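Local coordinates for protein acetyl-CoA acetyltransferase A (Ascaris suum, PDB 6BJA) that probably catalyses thiolytic cleavage or condensation of acyl-CoA thioesters as a thiolase with acetyl-CoA C-acetyltransferase activity, and binds coenzyme A, at residues R18-L28 with L219-R227; F295-K304 with F326-L337. All coordinates share one frame; numbering follows the deposited sequence.

Interaction 1. Residues R18-L28 with L219-R227; sequences RTPIASFRSTL and LTEDEEYKR
Asp222 takes the guanidinium of Arg18 end-on: NH1 gives to OD1 at 2.8 Å and NH2 to OD2, both on syn lone pairs, with the two flat groups only 11° apart. The anti lone pair of OD1 receives the backbone N of Ile21 at 2.8 Å; together with the two-point grip of Arg18, this fixes how the carboxylate is turned. One residue on, Glu223 N bonds to Ile21 O at 3.0 Å, and a water bridges that same carbonyl to Glu224 N. The extended Glu223 side chain then reaches the type II turn Ser23–Ser26: its OE1 is met by Ser23 N on the anti side at 2.9 Å and by Ser26 OG on the syn side at 2.7 Å. Arg227 lays its guanidinium flat over Ser23, whose OG sits 2.9 Å above the middle of the group, facing it with no N-H aimed at the oxygen. Beside these polar bonds, Leu219 CD2 packs against Pro20 CB, Ala22 CB and the Leu28 isobutyl group. Further out, Glu203 pairs with Arg18 NE and Trp195 NE1 donates to Asp222 OD2, while Tyr188, a CoA-binding residue, bonds Glu224 OE2. In this thiolase N-terminal region, carboxylates thus clamp the end of core strand 11-23 to a loop beside the coenzyme A site.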
# COMPACT_ATOMS: atom_id res chain seq x y z
N ARG A 18 9.26 5.18 -34.82
CA ARG A 18 8.43 4.97 -33.64
C ARG A 18 8.12 3.50 -33.43
O ARG A 18 8.13 2.73 -34.36
CB ARG A 18 7.14 5.76 -33.77
CG ARG A 18 6.19 5.23 -34.87
CD ARG A 18 4.90 6.01 -34.86
NE ARG A 18 3.84 5.53 -35.75
CZ ARG A 18 2.93 4.63 -35.43
NH1 ARG A 18 2.97 3.98 -34.28
NH2 ARG A 18 1.94 4.36 -36.29
N THR A 19 7.85 3.11 -32.19
CA THR A 19 7.26 1.81 -31.93
C THR A 19 5.82 1.82 -32.39
O THR A 19 5.20 2.89 -32.52
CB THR A 19 7.30 1.45 -30.44
OG1 THR A 19 6.42 2.34 -29.72
CG2 THR A 19 8.70 1.51 -29.87
N PRO A 20 5.24 0.64 -32.62
CA PRO A 20 3.79 0.56 -32.60
C PRO A 20 3.33 1.02 -31.22
O PRO A 20 4.08 0.92 -30.23
CB PRO A 20 3.49 -0.92 -32.80
CG PRO A 20 4.82 -1.53 -33.23
CD PRO A 20 5.85 -0.69 -32.57
N ILE A 21 2.11 1.49 -31.15
CA ILE A 21 1.54 1.98 -29.90
C ILE A 21 0.64 0.88 -29.34
O ILE A 21 -0.27 0.42 -30.03
CB ILE A 21 0.76 3.28 -30.11
CG1 ILE A 21 1.70 4.39 -30.61
CG2 ILE A 21 0.07 3.68 -28.83
CD1 ILE A 21 0.97 5.60 -31.14
N ALA A 22 0.91 0.44 -28.11
CA ALA A 22 0.15 -0.66 -27.51
C ALA A 22 -0.90 -0.13 -26.54
O ALA A 22 -0.78 0.98 -25.99
CB ALA A 22 1.08 -1.65 -26.81
N SER A 23 -1.95 -0.92 -26.37
CA SER A 23 -2.99 -0.60 -25.40
C SER A 23 -2.52 -0.74 -23.96
O SER A 23 -1.50 -1.35 -23.65
CB SER A 23 -4.21 -1.49 -25.63
OG SER A 23 -4.70 -1.27 -26.93
N PHE A 24 -3.29 -0.16 -23.06
CA PHE A 24 -3.00 -0.24 -21.63
C PHE A 24 -3.03 -1.67 -21.10
O PHE A 24 -4.00 -2.40 -21.34
CB PHE A 24 -4.03 0.63 -20.93
CG PHE A 24 -3.88 0.74 -19.45
CD1 PHE A 24 -2.71 1.24 -18.88
CD2 PHE A 24 -4.94 0.44 -18.62
CE1 PHE A 24 -2.60 1.39 -17.50
CE2 PHE A 24 -4.85 0.59 -17.24
CZ PHE A 24 -3.68 1.06 -16.68
N ARG A 25 -1.97 -2.05 -20.39
CA ARG A 25 -1.83 -3.38 -19.80
C ARG A 25 -1.95 -4.45 -20.87
O ARG A 25 -2.60 -5.48 -20.66
CB ARG A 25 -2.87 -3.61 -18.70
CG ARG A 25 -2.90 -2.56 -17.59
CD ARG A 25 -1.63 -2.55 -16.77
NE ARG A 25 -1.33 -3.85 -16.18
CZ ARG A 25 -0.18 -4.17 -15.60
NH1 ARG A 25 0.80 -3.27 -15.48
NH2 ARG A 25 -0.00 -5.40 -15.12
N SER A 26 -1.32 -4.21 -22.00
CA SER A 26 -1.35 -5.13 -23.14
C SER A 26 0.04 -5.65 -23.47
O SER A 26 0.85 -5.93 -22.58
CB SER A 26 -1.99 -4.42 -24.33
OG SER A 26 -2.27 -5.33 -25.39
N THR A 27 0.32 -5.77 -24.76
CA THR A 27 1.49 -6.47 -25.25
C THR A 27 2.83 -5.93 -24.76
O THR A 27 3.77 -6.70 -24.58
CB THR A 27 1.46 -6.43 -26.79
OG1 THR A 27 0.19 -6.95 -27.24
CG2 THR A 27 2.60 -7.24 -27.38
N LEU A 28 2.91 -4.63 -24.49
CA LEU A 28 4.16 -4.04 -24.05
C LEU A 28 4.27 -3.89 -22.53
O LEU A 28 5.19 -3.25 -22.06
CB LEU A 28 4.36 -2.67 -24.70
CG LEU A 28 4.45 -2.66 -26.23
CD1 LEU A 28 4.65 -1.24 -26.70
CD2 LEU A 28 5.56 -3.57 -26.73
N LEU A 219 5.58 -7.15 -31.45
CA LEU A 219 4.52 -6.20 -31.75
C LEU A 219 4.91 -5.45 -33.01
O LEU A 219 5.96 -4.82 -33.04
CB LEU A 219 4.29 -5.24 -30.58
CG LEU A 219 3.18 -4.23 -30.81
CD1 LEU A 219 1.81 -4.94 -30.84
CD2 LEU A 219 3.22 -3.15 -29.75
N THR A 220 4.07 -5.53 -34.04
CA THR A 220 4.38 -4.92 -35.33
C THR A 220 3.36 -3.89 -35.82
O THR A 220 3.61 -3.20 -36.80
CB THR A 220 4.49 -6.00 -36.42
OG1 THR A 220 3.22 -6.65 -36.57
CG2 THR A 220 5.56 -7.00 -36.05
N GLU A 221 2.22 -3.79 -35.12
CA GLU A 221 1.10 -2.92 -35.52
C GLU A 221 0.50 -2.23 -34.30
O GLU A 221 0.43 -2.81 -33.24
CB GLU A 221 -0.01 -3.70 -36.23
CG GLU A 221 0.40 -4.42 -37.47
CD GLU A 221 -0.81 -5.03 -38.18
OE1 GLU A 221 -1.92 -5.04 -37.59
OE2 GLU A 221 -0.64 -5.47 -39.33
N ASP A 222 0.07 -0.98 -34.47
CA ASP A 222 -0.68 -0.29 -33.45
C ASP A 222 -1.88 -1.13 -33.01
O ASP A 222 -2.51 -1.79 -33.84
CB ASP A 222 -1.17 1.07 -33.97
CG ASP A 222 -0.03 2.01 -34.35
OD1 ASP A 222 1.01 2.06 -33.64
OD2 ASP A 222 -0.18 2.71 -35.37
N GLU A 223 -2.21 -1.09 -31.73
CA GLU A 223 -3.29 -1.90 -31.19
C GLU A 223 -4.64 -1.20 -31.07
O GLU A 223 -5.67 -1.83 -31.24
CB GLU A 223 -2.90 -2.43 -29.80
CG GLU A 223 -1.73 -3.36 -29.82
CD GLU A 223 -1.52 -4.15 -28.52
OE1 GLU A 223 -1.86 -3.63 -27.43
OE2 GLU A 223 -1.02 -5.30 -28.60
N GLU A 224 -4.65 0.09 -30.74
CA GLU A 224 -5.91 0.72 -30.35
C GLU A 224 -6.92 0.78 -31.47
O GLU A 224 -8.12 0.67 -31.22
CB GLU A 224 -5.66 2.14 -29.82
CG GLU A 224 -6.95 2.98 -29.64
CD GLU A 224 -8.00 2.38 -28.68
OE1 GLU A 224 -7.61 1.65 -27.72
OE2 GLU A 224 -9.22 2.69 -28.86
N TYR A 225 -6.47 0.97 -32.71
CA TYR A 225 -7.42 1.27 -33.78
C TYR A 225 -8.32 0.07 -34.07
O TYR A 225 -9.40 0.23 -34.64
CB TYR A 225 -6.69 1.71 -35.05
CG TYR A 225 -6.10 0.59 -35.89
CD1 TYR A 225 -4.82 0.13 -35.65
CD2 TYR A 225 -6.82 0.02 -36.92
CE1 TYR A 225 -4.27 -0.89 -36.39
CE2 TYR A 225 -6.28 -1.01 -37.67
CZ TYR A 225 -5.01 -1.45 -37.41
OH TYR A 225 -4.46 -2.48 -38.17
N LYS A 226 -7.87 -1.12 -33.65
CA LYS A 226 -8.66 -2.34 -33.86
C LYS A 226 -9.79 -2.53 -32.85
O LYS A 226 -10.63 -3.42 -33.01
CB LYS A 226 -7.74 -3.57 -33.82
CG LYS A 226 -6.62 -3.50 -34.84
CD LYS A 226 -5.68 -4.69 -34.72
CE LYS A 226 -4.23 -4.29 -35.02
NZ LYS A 226 -3.33 -5.47 -35.10
N ARG A 227 -9.83 -1.67 -31.83
CA ARG A 227 -10.72 -1.87 -30.69
C ARG A 227 -12.05 -1.14 -30.81
O ARG A 227 -12.90 -1.28 -29.94
CB ARG A 227 -10.03 -1.44 -29.40
CG ARG A 227 -8.77 -2.20 -29.20
CD ARG A 227 -8.24 -2.19 -27.79
NE ARG A 227 -7.07 -3.07 -27.80
CZ ARG A 227 -6.51 -3.64 -26.74
NH1 ARG A 227 -6.98 -3.43 -25.51
NH2 ARG A 227 -5.46 -4.42 -26.93
O HOH W 1 -2.45 1.86 -30.76

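Interaction 2. Residues F295-K304 with F326-L337; sequences FTVAPALAVK and FSVTGLAFIKEL
Thr329 OG1 and Thr296 OG1 share one water, 2.7 Å from the former and 2.8 Å from the latter, and this water also lies at the edge of the Phe326 ring, in its plane. A second water donates to the backbone O of Thr296 and of Thr329, so two bridges join the start of helix 327-337 to the 3-10 turn that leads into helix 298-310, with no direct hydrogen bond between the segments. Next to these bridges, Thr296 CG2, anti to its own N while OG1 takes the place beside it (chi1 -60°), presses on Thr329 CA at 3.7 Å. Nearby, Phe295 points CZ at Phe326 CE2, 4.0 Å away and in the plane of the Phe295 ring.

Further along, Phe333 inserts its ring edge: CE1 meets Val303 CG2 at 3.7 Å and CD1 lies by Ala300 N, while Pro299 CB approaches CD1 obliquely. Leu337 CD1 lies over one face of that ring, nearer its edge than its middle, and reaches Val303 CG1 at 3.9 Å. The small Ala300 CB sits against Glu336 CG and Leu337 CG. At the rim, Lys304 runs past Leu337 in the opposite direction, and Glu336 turns OE1 to Tyr173.

Pro299 and Val303 also touch strand 388-396. Helix 298-310 thus lies on that strand and helix 327-337 packs beside it, the two segments 9.2 Å apart at a crossing of -38°, consistent with a helical layer of the layered alpha/beta thiolase fold, with Phe326 contributing to the coenzyme A pocket.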
# COMPACT_ATOMS: atom_id res chain seq x y z
N PHE A 295 -6.83 24.76 -22.65
CA PHE A 295 -5.66 24.14 -23.29
C PHE A 295 -5.94 23.64 -24.71
O PHE A 295 -5.06 23.69 -25.56
CB PHE A 295 -5.11 22.99 -22.43
CG PHE A 295 -5.91 21.74 -22.49
CD1 PHE A 295 -7.15 21.66 -21.89
CD2 PHE A 295 -5.41 20.62 -23.13
CE1 PHE A 295 -7.90 20.50 -21.95
CE2 PHE A 295 -6.14 19.46 -23.17
CZ PHE A 295 -7.39 19.39 -22.60
N THR A 296 -7.17 23.23 -24.98
CA THR A 296 -7.53 22.68 -26.26
C THR A 296 -7.36 23.69 -27.41
O THR A 296 -7.16 23.27 -28.54
CB THR A 296 -8.99 22.15 -26.23
OG1 THR A 296 -9.12 21.12 -25.24
CG2 THR A 296 -9.40 21.55 -27.57
N VAL A 297 -7.46 25.00 -27.15
CA VAL A 297 -7.31 25.98 -28.23
C VAL A 297 -5.90 26.58 -28.35
O VAL A 297 -5.64 27.37 -29.26
CB VAL A 297 -8.33 27.14 -28.10
CG1 VAL A 297 -9.74 26.57 -28.03
CG2 VAL A 297 -8.02 28.03 -26.91
N ALA A 298 -4.98 26.16 -27.49
CA ALA A 298 -3.60 26.64 -27.61
C ALA A 298 -2.89 26.25 -28.92
O ALA A 298 -2.06 27.00 -29.43
CB ALA A 298 -2.77 26.15 -26.41
N PRO A 299 -3.20 25.06 -29.49
CA PRO A 299 -2.43 24.73 -30.70
C PRO A 299 -2.62 25.70 -31.85
O PRO A 299 -1.65 26.05 -32.50
CB PRO A 299 -2.94 23.33 -31.06
CG PRO A 299 -3.27 22.73 -29.74
CD PRO A 299 -3.93 23.89 -28.97
N ALA A 300 -3.85 26.17 -32.10
CA ALA A 300 -4.04 27.09 -33.20
C ALA A 300 -3.32 28.40 -32.92
O ALA A 300 -2.84 29.05 -33.85
CB ALA A 300 -5.53 27.35 -33.44
N LEU A 301 -3.21 28.78 -31.65
CA LEU A 301 -2.49 29.99 -31.29
C LEU A 301 -1.00 29.84 -31.59
O LEU A 301 -0.37 30.74 -32.15
CB LEU A 301 -2.70 30.33 -29.81
CG LEU A 301 -2.30 31.73 -29.38
CD1 LEU A 301 -3.12 32.79 -30.13
CD2 LEU A 301 -2.51 31.85 -27.87
N ALA A 302 -0.45 28.67 -31.28
CA ALA A 302 0.95 28.43 -31.58
C ALA A 302 1.19 28.46 -33.09
O ALA A 302 2.19 28.99 -33.56
CB ALA A 302 1.39 27.10 -30.99
N VAL A 303 0.26 27.87 -33.85
CA VAL A 303 0.40 27.82 -35.30
C VAL A 303 0.30 29.23 -35.92
O VAL A 303 1.04 29.54 -36.84
CB VAL A 303 -0.65 26.89 -35.92
CG1 VAL A 303 -0.75 27.08 -37.44
CG2 VAL A 303 -0.33 25.46 -35.56
N LYS A 304 -0.59 30.07 -35.41
CA LYS A 304 -0.70 31.43 -35.93
C LYS A 304 0.65 32.15 -35.80
O LYS A 304 1.12 32.79 -36.74
CB LYS A 304 -1.81 32.20 -35.21
CG LYS A 304 -3.17 31.75 -35.65
CD LYS A 304 -4.29 32.42 -34.86
CE LYS A 304 -5.61 31.80 -35.21
NZ LYS A 304 -5.83 31.84 -36.69
N PHE A 326 -8.37 14.74 -27.63
CA PHE A 326 -9.80 14.47 -27.72
C PHE A 326 -10.21 14.76 -29.15
O PHE A 326 -9.51 15.46 -29.85
CB PHE A 326 -10.59 15.35 -26.74
CG PHE A 326 -10.16 15.18 -25.33
CD1 PHE A 326 -10.74 14.22 -24.54
CD2 PHE A 326 -9.12 15.94 -24.81
CE1 PHE A 326 -10.32 14.01 -23.24
CE2 PHE A 326 -8.69 15.75 -23.52
CZ PHE A 326 -9.28 14.78 -22.73
N SER A 327 -11.38 14.26 -29.57
CA SER A 327 -11.88 14.62 -30.88
C SER A 327 -12.02 16.14 -31.02
O SER A 327 -11.77 16.72 -32.08
CB SER A 327 -13.22 13.95 -31.14
OG SER A 327 -13.04 12.56 -31.38
N VAL A 328 -12.44 16.80 -29.95
CA VAL A 328 -12.61 18.24 -30.01
C VAL A 328 -11.28 18.95 -30.30
O VAL A 328 -11.29 20.02 -30.89
CB VAL A 328 -13.26 18.81 -28.72
CG1 VAL A 328 -12.46 18.44 -27.45
CG2 VAL A 328 -13.43 20.33 -28.82
N THR A 329 -10.14 18.35 -29.92
CA THR A 329 -8.86 18.97 -30.21
C THR A 329 -8.67 19.15 -31.72
O THR A 329 -8.24 20.21 -32.19
CB THR A 329 -7.72 18.13 -29.66
OG1 THR A 329 -8.08 17.66 -28.36
CG2 THR A 329 -6.42 18.93 -29.59
N GLY A 330 -8.99 18.10 -32.48
CA GLY A 330 -8.90 18.16 -33.92
C GLY A 330 -9.91 19.11 -34.54
O GLY A 330 -9.56 19.94 -35.38
N LEU A 331 -11.15 18.98 -34.12
CA LEU A 331 -12.22 19.83 -34.65
C LEU A 331 -11.96 21.32 -34.41
O LEU A 331 -12.16 22.15 -35.29
CB LEU A 331 -13.55 19.45 -34.04
CG LEU A 331 -14.11 18.13 -34.56
CD1 LEU A 331 -15.25 17.66 -33.70
CD2 LEU A 331 -14.56 18.24 -36.03
N ALA A 332 -11.52 21.66 -33.20
CA ALA A 332 -11.29 23.05 -32.87
C ALA A 332 -10.16 23.62 -33.72
O ALA A 332 -10.22 24.75 -34.19
CB ALA A 332 -10.97 23.20 -31.38
N PHE A 333 -9.10 22.83 -33.90
CA PHE A 333 -7.94 23.25 -34.66
C PHE A 333 -8.33 23.54 -36.11
O PHE A 333 -7.98 24.58 -36.67
CB PHE A 333 -6.88 22.14 -34.55
CG PHE A 333 -5.56 22.43 -35.20
CD1 PHE A 333 -4.61 23.23 -34.56
CD2 PHE A 333 -5.20 21.82 -36.41
CE1 PHE A 333 -3.35 23.45 -35.13
CE2 PHE A 333 -3.95 22.04 -36.98
CZ PHE A 333 -3.03 22.85 -36.34
N ILE A 334 -9.02 22.57 -36.72
CA ILE A 334 -9.47 22.67 -38.10
C ILE A 334 -10.39 23.87 -38.29
O ILE A 334 -10.24 24.62 -39.27
CB ILE A 334 -10.16 21.36 -38.51
CG1 ILE A 334 -9.14 20.23 -38.60
CG2 ILE A 334 -10.85 21.50 -39.87
CD1 ILE A 334 -9.75 18.88 -38.69
N LYS A 335 -11.31 24.07 -37.36
CA LYS A 335 -12.26 25.17 -37.47
C LYS A 335 -11.58 26.52 -37.31
O LYS A 335 -11.83 27.46 -38.07
CB LYS A 335 -13.37 25.02 -36.43
CG LYS A 335 -14.53 25.99 -36.62
CD LYS A 335 -15.21 25.66 -37.94
CE LYS A 335 -16.34 26.59 -38.30
NZ LYS A 335 -16.76 26.18 -39.68
N GLU A 336 -10.72 26.64 -36.31
CA GLU A 336 -10.08 27.91 -36.02
C GLU A 336 -9.17 28.36 -37.16
O GLU A 336 -9.13 29.55 -37.50
CB GLU A 336 -9.31 27.81 -34.72
CG GLU A 336 -8.74 29.12 -34.27
CD GLU A 336 -9.80 30.11 -33.84
OE1 GLU A 336 -10.90 29.70 -33.43
OE2 GLU A 336 -9.50 31.32 -33.91
N LEU A 337 -8.43 27.42 -37.74
CA LEU A 337 -7.48 27.74 -38.80
C LEU A 337 -8.08 27.62 -40.20
O LEU A 337 -7.39 27.87 -41.19
CB LEU A 337 -6.28 26.80 -38.72
CG LEU A 337 -5.47 27.04 -37.44
CD1 LEU A 337 -4.44 25.95 -37.29
CD2 LEU A 337 -4.80 28.40 -37.43
O HOH W 2 -6.62 22.10 -30.99
O HOH W 3 -7.43 19.04 -26.16

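In the fold
Interactions 1 and 2 follow each other along the chain without overlapping, the first in the N-terminal and the second in the C-terminal thiolase domain. Their centres lie 26 Å apart and their nearest atoms about 11 Å, so they do not touch. Strand 11-23 runs into interaction 1, while strand 388-396 is touched by helix 298-310 of interaction 2; both strands belong to the central beta structure of the layered thiolase fold. Both contacts also approach coenzyme A: Glu224 of the 219-227 loop and Phe326, just ahead of helix 327-337, come near the ligand from the two halves of the chain.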